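Alpha-1,3-glucanase (Bacillus circulans, PDB 5ZRU) hydrolyses alpha-1,3-glucan, this chain being its GH87 catalytic unit, a beta-sandwich domain followed by a right-handed parallel beta-helix. Local coordinates at residues 140-144 with 251-255; 72-76 with 174-178; 14-20 with 367-371. The contacts are given in a common frame with arbitrary orientation. Residue numbers count along the deposited sequence, not the author numbering.

Interaction 1 (140-144 with 251-255). With PE5 (3,6,9,12,15,18,21,24-octaoxahexacosan-1-ol), chain C.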
loop_
_atom_site.group_PDB
_atom_site.type_symbol
_atom_site.label_atom_id
_atom_site.label_comp_id
_atom_site.label_asym_id
_atom_site.label_seq_id
_atom_site.Cartn_x
_atom_site.Cartn_y
_atom_site.Cartn_z
ATOM N N VAL A 140 -7.717 -12.066 0.623
ATOM C CA VAL A 140 -7.866 -12.951 1.772
ATOM C C VAL A 140 -6.670 -13.888 1.747
ATOM O O VAL A 140 -5.994 -14.031 0.727
ATOM C CB VAL A 140 -9.182 -13.769 1.775
ATOM C CG1 VAL A 140 -10.385 -12.859 2.016
ATOM C CG2 VAL A 140 -9.347 -14.544 0.467
ATOM N N HIS A 141 -6.391 -14.512 2.889
ATOM C CA HIS A 141 -5.356 -15.539 2.919
ATOM C C HIS A 141 -5.809 -16.682 3.813
ATOM O O HIS A 141 -6.667 -16.516 4.681
ATOM C CB HIS A 141 -3.988 -14.977 3.363
ATOM C CG HIS A 141 -3.945 -14.460 4.773
ATOM N ND1 HIS A 141 -4.402 -13.206 5.124
ATOM C CD2 HIS A 141 -3.450 -15.011 5.910
ATOM C CE1 HIS A 141 -4.211 -13.017 6.419
ATOM N NE2 HIS A 141 -3.640 -14.099 6.920
ATOM N N TRP A 142 -5.241 -17.861 3.567
ATOM C CA TRP A 142 -5.579 -19.043 4.352
ATOM C C TRP A 142 -4.407 -20.008 4.283
ATOM O O TRP A 142 -3.513 -19.865 3.449
ATOM C CB TRP A 142 -6.871 -19.706 3.847
ATOM C CG TRP A 142 -6.765 -20.270 2.439
ATOM C CD1 TRP A 142 -6.358 -21.527 2.089
ATOM C CD2 TRP A 142 -7.067 -19.593 1.210
ATOM N NE1 TRP A 142 -6.389 -21.676 0.724
ATOM C CE2 TRP A 142 -6.827 -20.507 0.158
ATOM C CE3 TRP A 142 -7.530 -18.308 0.898
ATOM C CZ2 TRP A 142 -7.023 -20.175 -1.179
ATOM C CZ3 TRP A 142 -7.724 -17.976 -0.436
ATOM C CH2 TRP A 142 -7.479 -18.910 -1.461
ATOM N N LYS A 143 -4.423 -21.001 5.170
ATOM C CA LYS A 143 -3.388 -22.025 5.211
ATOM C C LYS A 143 -3.979 -23.361 4.787
ATOM O O LYS A 143 -5.095 -23.709 5.184
ATOM C CB LYS A 143 -2.777 -22.154 6.609
ATOM C CG LYS A 143 -1.894 -20.994 7.007
ATOM C CD LYS A 143 -1.292 -21.195 8.389
ATOM C CE LYS A 143 -2.349 -21.145 9.483
ATOM N NZ LYS A 143 -1.711 -21.112 10.842
ATOM N N MET A 144 -3.231 -24.091 3.969
ATOM C CA MET A 144 -3.615 -25.429 3.545
ATOM C C MET A 144 -3.220 -26.447 4.609
ATOM O O MET A 144 -2.252 -26.250 5.348
ATOM C CB MET A 144 -2.930 -25.778 2.222
ATOM C CG MET A 144 -3.098 -24.723 1.143
ATOM S SD MET A 144 -4.833 -24.540 0.711
ATOM C CE MET A 144 -5.184 -26.147 0.025
ATOM N N GLY A 251 3.852 -15.096 14.396
ATOM C CA GLY A 251 4.040 -15.073 12.953
ATOM C C GLY A 251 2.828 -14.502 12.237
ATOM O O GLY A 251 1.688 -14.633 12.689
ATOM N N ILE A 252 3.076 -13.858 11.092
ATOM C CA ILE A 252 1.953 -13.290 10.344
ATOM C C ILE A 252 0.972 -14.361 9.884
ATOM O O ILE A 252 -0.178 -14.043 9.559
ATOM C CB ILE A 252 2.438 -12.453 9.136
ATOM C CG1 ILE A 252 3.150 -13.336 8.094
ATOM C CG2 ILE A 252 3.313 -11.295 9.612
ATOM C CD1 ILE A 252 3.541 -12.573 6.802
ATOM N N TRP A 253 1.390 -15.626 9.844
ATOM C CA TRP A 253 0.502 -16.720 9.473
ATOM C C TRP A 253 -0.135 -17.404 10.678
ATOM O O TRP A 253 -0.882 -18.370 10.495
ATOM C CB TRP A 253 1.268 -17.759 8.628
ATOM C CG TRP A 253 1.514 -17.277 7.206
ATOM C CD1 TRP A 253 2.665 -16.726 6.707
ATOM C CD2 TRP A 253 0.569 -17.282 6.125
ATOM N NE1 TRP A 253 2.494 -16.397 5.378
ATOM C CE2 TRP A 253 1.216 -16.725 4.999
ATOM C CE3 TRP A 253 -0.764 -17.699 6.002
ATOM C CZ2 TRP A 253 0.578 -16.584 3.759
ATOM C CZ3 TRP A 253 -1.403 -17.561 4.756
ATOM C CH2 TRP A 253 -0.727 -17.006 3.660
ATOM N N HIS A 254 0.163 -16.955 11.897
ATOM C CA HIS A 254 -0.283 -17.663 13.094
ATOM C C HIS A 254 -1.049 -16.789 14.071
ATOM O O HIS A 254 -2.012 -17.266 14.678
ATOM C CB HIS A 254 0.927 -18.300 13.805
ATOM C CG HIS A 254 1.616 -19.341 12.980
ATOM N ND1 HIS A 254 1.129 -20.623 12.844
ATOM C CD2 HIS A 254 2.741 -19.285 12.230
ATOM C CE1 HIS A 254 1.928 -21.314 12.050
ATOM N NE2 HIS A 254 2.916 -20.526 11.667
ATOM N N THR A 255 -0.654 -15.527 14.239
ATOM C CA THR A 255 -1.252 -14.638 15.227
ATOM C C THR A 255 -2.051 -13.558 14.507
ATOM O O THR A 255 -1.468 -12.747 13.778
ATOM C CB THR A 255 -0.175 -13.998 16.107
ATOM O OG1 THR A 255 0.488 -15.014 16.875
ATOM C CG2 THR A 255 -0.799 -12.979 17.049
HETATM C C48 PE5 C . -15.116 -8.738 12.203
HETATM C C50 PE5 C . -15.024 -7.998 10.863
HETATM O O1 PE5 C . -16.091 -8.371 10.032
HETATM C C1 PE5 C . -16.146 -7.699 8.804
HETATM C C2 PE5 C . -17.215 -8.312 7.895
HETATM O O2 PE5 C . -16.861 -9.626 7.568
HETATM C C3 PE5 C . -17.821 -10.358 6.862
HETATM C C4 PE5 C . -17.317 -11.789 6.638
HETATM O O3 PE5 C . -16.084 -11.764 5.970
HETATM C C5 PE5 C . -15.537 -13.006 5.617
HETATM C C6 PE5 C . -14.058 -13.079 6.023
HETATM O O4 PE5 C . -13.208 -12.587 5.018
HETATM C C7 PE5 C . -12.118 -11.817 5.456
HETATM C C8 PE5 C . -11.319 -12.573 6.521
HETATM O O5 PE5 C . -10.482 -11.683 7.189
HETATM C C9 PE5 C . -9.894 -12.191 8.356
HETATM C C10 PE5 C . -8.428 -12.490 8.074
HETATM O O6 PE5 C . -8.155 -13.816 8.415
HETATM C C11 PE5 C . -7.022 -14.357 7.799
HETATM C C12 PE5 C . -6.984 -15.865 8.003
HETATM O O7 PE5 C . -5.825 -16.144 8.725
HETATM C C13 PE5 C . -5.142 -17.298 8.329
HETATM C C14 PE5 C . -4.340 -17.811 9.523
HETATM O O8 PE5 C . -5.086 -17.576 10.683
HETATM C C15 PE5 C . -4.465 -17.926 11.893
HETATM C C16 PE5 C . -5.275 -19.036 12.578
HETATM O O52 PE5 C . -5.974 -18.534 13.684
HETATM O O HOH W 1 -2.681 -14.785 9.397
#
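W253, in the loop 251-255 of the beta-helix, inserts its indole between H141 and K143, two residues of the sandwich strand 132-144. On one side H141 presents its ring edge to the indole in an offset edge-to-face pair: the H141 ring and the six-membered ring of W253 have centroids 5.1 Å apart, planes stand at 89°, and H141 CD2 comes 3.5 Å from W253 CZ3. K143 packs its CG against the indole, 3.6 Å from W253 CE3, and its bent chain brings K143 NZ to a 2.9 Å hydrogen bond with W253 O. A water lies 2.7 Å from H141 NE2 and 2.6 Å from I252 O. W315 stacks on H141 and meets W253 edge-to-face, while E174 accepts a hydrogen bond from W253 NE1. A polyethylene glycol molecule lies alongside, its C11 over one face of H141. Aromatic and aliphatic packing thus joins the two domains here, while K143 bonds the carbonyl of W253 and a water links that of I252 to H141.

Interaction 2 (72-76 with 174-178)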
loop_
_atom_site.group_PDB
_atom_site.type_symbol
_atom_site.label_atom_id
_atom_site.label_comp_id
_atom_site.label_asym_id
_atom_site.label_seq_id
_atom_site.Cartn_x
_atom_site.Cartn_y
_atom_site.Cartn_z
ATOM N N GLU A 72 8.555 -24.507 -6.297
ATOM C CA GLU A 72 7.627 -23.595 -5.638
ATOM C C GLU A 72 6.602 -24.390 -4.831
ATOM O O GLU A 72 6.678 -25.617 -4.720
ATOM C CB GLU A 72 6.951 -22.681 -6.669
ATOM C CG GLU A 72 7.951 -21.798 -7.384
ATOM C CD GLU A 72 7.322 -20.851 -8.377
ATOM O OE1 GLU A 72 6.099 -20.579 -8.290
ATOM O OE2 GLU A 72 8.067 -20.382 -9.257
ATOM N N GLY A 73 5.640 -23.674 -4.253
ATOM C CA GLY A 73 4.599 -24.310 -3.463
ATOM C C GLY A 73 4.516 -23.763 -2.052
ATOM O O GLY A 73 4.993 -22.653 -1.791
ATOM N N GLY A 74 3.917 -24.520 -1.135
ATOM C CA GLY A 74 3.763 -24.097 0.244
ATOM C C GLY A 74 2.328 -24.218 0.704
ATOM O O GLY A 74 1.426 -24.571 -0.053
ATOM N N ASP A 75 2.123 -23.930 1.991
ATOM C CA ASP A 75 0.797 -24.040 2.581
ATOM C C ASP A 75 0.126 -22.693 2.843
ATOM O O ASP A 75 -1.030 -22.676 3.272
ATOM C CB ASP A 75 0.840 -24.867 3.880
ATOM C CG ASP A 75 2.057 -24.573 4.754
ATOM O OD1 ASP A 75 3.043 -23.974 4.288
ATOM O OD2 ASP A 75 2.025 -24.973 5.938
ATOM N N GLY A 76 0.798 -21.572 2.591
ATOM C CA GLY A 76 0.197 -20.260 2.752
ATOM C C GLY A 76 -0.253 -19.699 1.422
ATOM O O GLY A 76 0.546 -19.558 0.496
ATOM N N GLU A 174 3.235 -19.509 -0.551
ATOM C CA GLU A 174 4.494 -19.514 0.178
ATOM C C GLU A 174 4.480 -20.627 1.213
ATOM O O GLU A 174 3.419 -21.046 1.684
ATOM C CB GLU A 174 4.739 -18.166 0.872
ATOM C CG GLU A 174 3.726 -17.839 1.947
ATOM C CD GLU A 174 3.753 -16.377 2.326
ATOM O OE1 GLU A 174 3.075 -15.580 1.640
ATOM O OE2 GLU A 174 4.456 -16.024 3.295
ATOM N N ALA A 175 5.673 -21.098 1.569
ATOM C CA ALA A 175 5.798 -22.033 2.678
ATOM C C ALA A 175 5.674 -21.266 3.987
ATOM O O ALA A 175 6.248 -20.187 4.147
ATOM C CB ALA A 175 7.136 -22.771 2.615
ATOM N N VAL A 176 4.906 -21.812 4.919
ATOM C CA VAL A 176 4.631 -21.146 6.189
ATOM C C VAL A 176 5.542 -21.750 7.252
ATOM O O VAL A 176 5.459 -22.962 7.500
ATOM C CB VAL A 176 3.160 -21.293 6.593
ATOM C CG1 VAL A 176 2.964 -20.781 8.014
ATOM C CG2 VAL A 176 2.262 -20.549 5.610
ATOM N N PRO A 177 6.397 -20.964 7.897
ATOM C CA PRO A 177 7.179 -21.506 9.011
ATOM C C PRO A 177 6.283 -21.774 10.208
ATOM O O PRO A 177 5.209 -21.184 10.366
ATOM C CB PRO A 177 8.206 -20.402 9.305
ATOM C CG PRO A 177 7.563 -19.146 8.819
ATOM C CD PRO A 177 6.637 -19.522 7.685
ATOM N N ALA A 178 6.727 -22.704 11.051
ATOM C CA ALA A 178 5.990 -22.973 12.279
ATOM C C ALA A 178 5.889 -21.709 13.133
ATOM O O ALA A 178 6.622 -20.731 12.943
ATOM C CB ALA A 178 6.657 -24.094 13.080
HETATM O O HOH W 2 3.642 -24.712 7.917
#
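V176 rests its CG2 methyl against the backbone of G76, 3.5 Å from G76 N, in a space that a side chain at position 76 would need: a CB there would fall on that methyl and crowd E174 CG as well. E174 and G76 form an antiparallel hydrogen-bonded pair, with G76 N to E174 O at 2.8 Å and E174 N to G76 O at 2.9 Å. D75 also faces E174, although D75 N, 3.2 Å from E174 O, approaches at too poor an angle for a hydrogen bond. Two residues opposite one make this a classic beta bulge, placed where strand 166-174 of the sandwich ends and its antiparallel neighbour 76-82 begins; the chain turns a corner at D75. The aspartate carries the pairing one step further by side chain: D75 OD1 accepts a hydrogen bond from V176 N at 2.9 Å, and a water donates to both D75 OD2 and V176 O, 2.6 Å from each. At the phi angles of G73 and G74, near 125°, a CB would jam against the preceding carbonyl O, and one on G74 would also strike the backbone of E174 and A175; without it, G74 CA sits 3.4 Å from E174 O in a CA-H...O contact. The E174 carboxylate forms a salt bridge with R345 and accepts a hydrogen bond from W253 NE1.

Interaction 3 (14-20 with 367-371)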
loop_
_atom_site.group_PDB
_atom_site.type_symbol
_atom_site.label_atom_id
_atom_site.label_comp_id
_atom_site.label_asym_id
_atom_site.label_seq_id
_atom_site.Cartn_x
_atom_site.Cartn_y
_atom_site.Cartn_z
ATOM N N ALA A 14 10.733 -5.568 -3.233
ATOM C CA ALA A 14 10.828 -6.342 -2.004
ATOM C C ALA A 14 11.163 -7.796 -2.301
ATOM O O ALA A 14 10.859 -8.321 -3.376
ATOM C CB ALA A 14 9.509 -6.272 -1.223
ATOM N N SER A 15 11.795 -8.448 -1.331
ATOM C CA SER A 15 12.101 -9.875 -1.408
ATOM C C SER A 15 11.185 -10.591 -0.427
ATOM O O SER A 15 11.330 -10.437 0.792
ATOM C CB SER A 15 13.571 -10.155 -1.097
ATOM O OG SER A 15 13.822 -11.548 -1.194
ATOM N N MET A 16 10.232 -11.345 -0.958
ATOM C CA MET A 16 9.179 -11.977 -0.184
ATOM C C MET A 16 9.202 -13.480 -0.414
ATOM O O MET A 16 9.706 -13.950 -1.441
ATOM C CB MET A 16 7.811 -11.404 -0.578
ATOM C CG MET A 16 7.614 -9.973 -0.108
ATOM S SD MET A 16 7.258 -10.011 1.659
ATOM C CE MET A 16 7.473 -8.290 2.079
ATOM N N PRO A 17 8.687 -14.271 0.534
ATOM C CA PRO A 17 8.759 -15.729 0.385
ATOM C C PRO A 17 7.710 -16.309 -0.541
ATOM O O PRO A 17 7.759 -17.517 -0.806
ATOM C CB PRO A 17 8.562 -16.242 1.825
ATOM C CG PRO A 17 7.815 -15.181 2.500
ATOM C CD PRO A 17 8.260 -13.876 1.890
ATOM N N TYR A 18 6.769 -15.504 -1.035
ATOM C CA TYR A 18 5.750 -16.024 -1.934
ATOM C C TYR A 18 6.176 -15.874 -3.392
ATOM O O TYR A 18 7.034 -15.066 -3.741
ATOM C CB TYR A 18 4.398 -15.328 -1.701
ATOM C CG TYR A 18 4.429 -13.810 -1.646
ATOM C CD1 TYR A 18 4.552 -13.050 -2.801
ATOM C CD2 TYR A 18 4.308 -13.141 -0.432
ATOM C CE1 TYR A 18 4.564 -11.650 -2.747
ATOM C CE2 TYR A 18 4.306 -11.748 -0.367
ATOM C CZ TYR A 18 4.440 -11.013 -1.524
ATOM O OH TYR A 18 4.453 -9.636 -1.445
ATOM N N THR A 19 5.573 -16.693 -4.246
ATOM C CA THR A 19 5.636 -16.499 -5.681
ATOM C C THR A 19 4.222 -16.285 -6.179
ATOM O O THR A 19 3.249 -16.696 -5.533
ATOM C CB THR A 19 6.274 -17.693 -6.417
ATOM O OG1 THR A 19 5.497 -18.875 -6.175
ATOM C CG2 THR A 19 7.711 -17.894 -5.956
ATOM N N ARG A 20 4.107 -15.637 -7.327
ATOM C CA ARG A 20 2.795 -15.269 -7.830
ATOM C C ARG A 20 2.320 -16.220 -8.917
ATOM O O ARG A 20 3.077 -16.583 -9.822
ATOM C CB ARG A 20 2.767 -13.848 -8.386
ATOM C CG ARG A 20 1.374 -13.566 -8.901
ATOM C CD ARG A 20 1.135 -12.159 -9.195
ATOM N NE ARG A 20 1.388 -11.324 -8.038
ATOM C CZ ARG A 20 1.270 -10.010 -8.090
ATOM N NH1 ARG A 20 0.888 -9.454 -9.230
ATOM N NH2 ARG A 20 1.524 -9.267 -7.021
ATOM N N ASN A 367 11.860 -3.229 2.178
ATOM C CA ASN A 367 11.547 -4.625 1.881
ATOM C C ASN A 367 10.116 -4.988 2.257
ATOM O O ASN A 367 9.857 -5.980 2.939
ATOM C CB ASN A 367 12.529 -5.580 2.557
ATOM C CG ASN A 367 12.533 -6.934 1.890
ATOM O OD1 ASN A 367 12.707 -7.026 0.681
ATOM N ND2 ASN A 367 12.280 -7.984 2.660
ATOM N N SER A 368 9.171 -4.196 1.766
ATOM C CA SER A 368 7.775 -4.378 2.131
ATOM C C SER A 368 6.890 -4.391 0.891
ATOM O O SER A 368 7.236 -3.853 -0.163
ATOM C CB SER A 368 7.315 -3.283 3.098
ATOM O OG SER A 368 7.995 -3.398 4.346
ATOM N N SER A 369 5.741 -5.040 1.043
ATOM C CA SER A 369 4.722 -5.126 0.008
ATOM C C SER A 369 3.653 -4.098 0.345
ATOM O O SER A 369 3.012 -4.200 1.395
ATOM C CB SER A 369 4.130 -6.540 -0.045
ATOM O OG SER A 369 2.912 -6.572 -0.786
ATOM N N ILE A 370 3.498 -3.090 -0.518
ATOM C CA ILE A 370 2.581 -1.970 -0.298
ATOM C C ILE A 370 1.548 -2.059 -1.415
ATOM O O ILE A 370 1.850 -1.694 -2.550
ATOM C CB ILE A 370 3.310 -0.620 -0.332
ATOM C CG1 ILE A 370 4.596 -0.678 0.520
ATOM C CG2 ILE A 370 2.362 0.526 0.094
ATOM C CD1 ILE A 370 4.352 -0.918 2.001
ATOM N N ARG A 371 0.339 -2.551 -1.126
ATOM C CA ARG A 371 -0.541 -2.958 -2.219
ATOM C C ARG A 371 -1.974 -2.489 -2.015
ATOM O O ARG A 371 -2.534 -2.654 -0.930
ATOM C CB ARG A 371 -0.522 -4.489 -2.394
ATOM C CG ARG A 371 -1.301 -4.967 -3.616
ATOM C CD ARG A 371 -1.315 -6.500 -3.721
ATOM N NE ARG A 371 0.011 -7.061 -3.928
ATOM C CZ ARG A 371 0.371 -8.302 -3.596
ATOM N NH1 ARG A 371 -0.484 -9.128 -3.001
ATOM N NH2 ARG A 371 1.609 -8.704 -3.834
#
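This is a largely polar interface between the two domains: the segment 14-20, leading into the sandwich strand 19-21, lies against a turn and strand of the parallel beta-helix. N367 makes both hydrogen bonds of the contact and has the largest area covered. Its amide meets the backbone of S15 twice, N367 OD1 accepting a hydrogen bond from S15 N at 2.6 Å and N367 ND2 donating to S15 O at 3.2 Å, much as a strand's peptide group would pair with it. Its left-handed backbone conformation (phi 44°, psi 53°) helps make the short turn between strands 364-366 and 369-371, consistent with the asparagine-bearing T2 turns of pectate-lyase-like helices. A14 packs beside it, A14 CB 3.5 Å from S368 O, and M16 CE lies 3.4 Å from N367 O. Further along, Y18 OH lies 3.4 Å from S369 CB. At the far end two arginines meet: R20 NH2 sits over one face of the R371 guanidinium, 3.2 Å from R371 NH2. These like charges are offset by acids, for both arginines form salt bridges with E172 and E402, R371 also with E139, and R20 with D22, a calcium ligand. Strand 369-371 runs between the parallel strands 345-347 and 400-402 of neighbouring helix coils, while strand 19-21 pairs antiparallel with 166-174, which brings E172 into the interface.

In the fold
From the N terminus, 14-20 opens interaction 3, 72-76 opens interaction 2 and 140-144 opens interaction 1. The chain then closes interaction 2 at 174-178 as it leaves the sandwich, interaction 1 at 251-255 early in the beta-helix, and interaction 3 at 367-371, several coils on. Interactions 1 and 2 therefore cross, and both fall within the long loop that interaction 3 spans. Interaction 2 stays in the sandwich and its exit; the other two tie sandwich to helix. Interaction 2 touches both: M144 N meets D75 O and H254 NE2 meets P177 O toward interaction 1, and E72 OE1 meets T19 OG1 toward interaction 3.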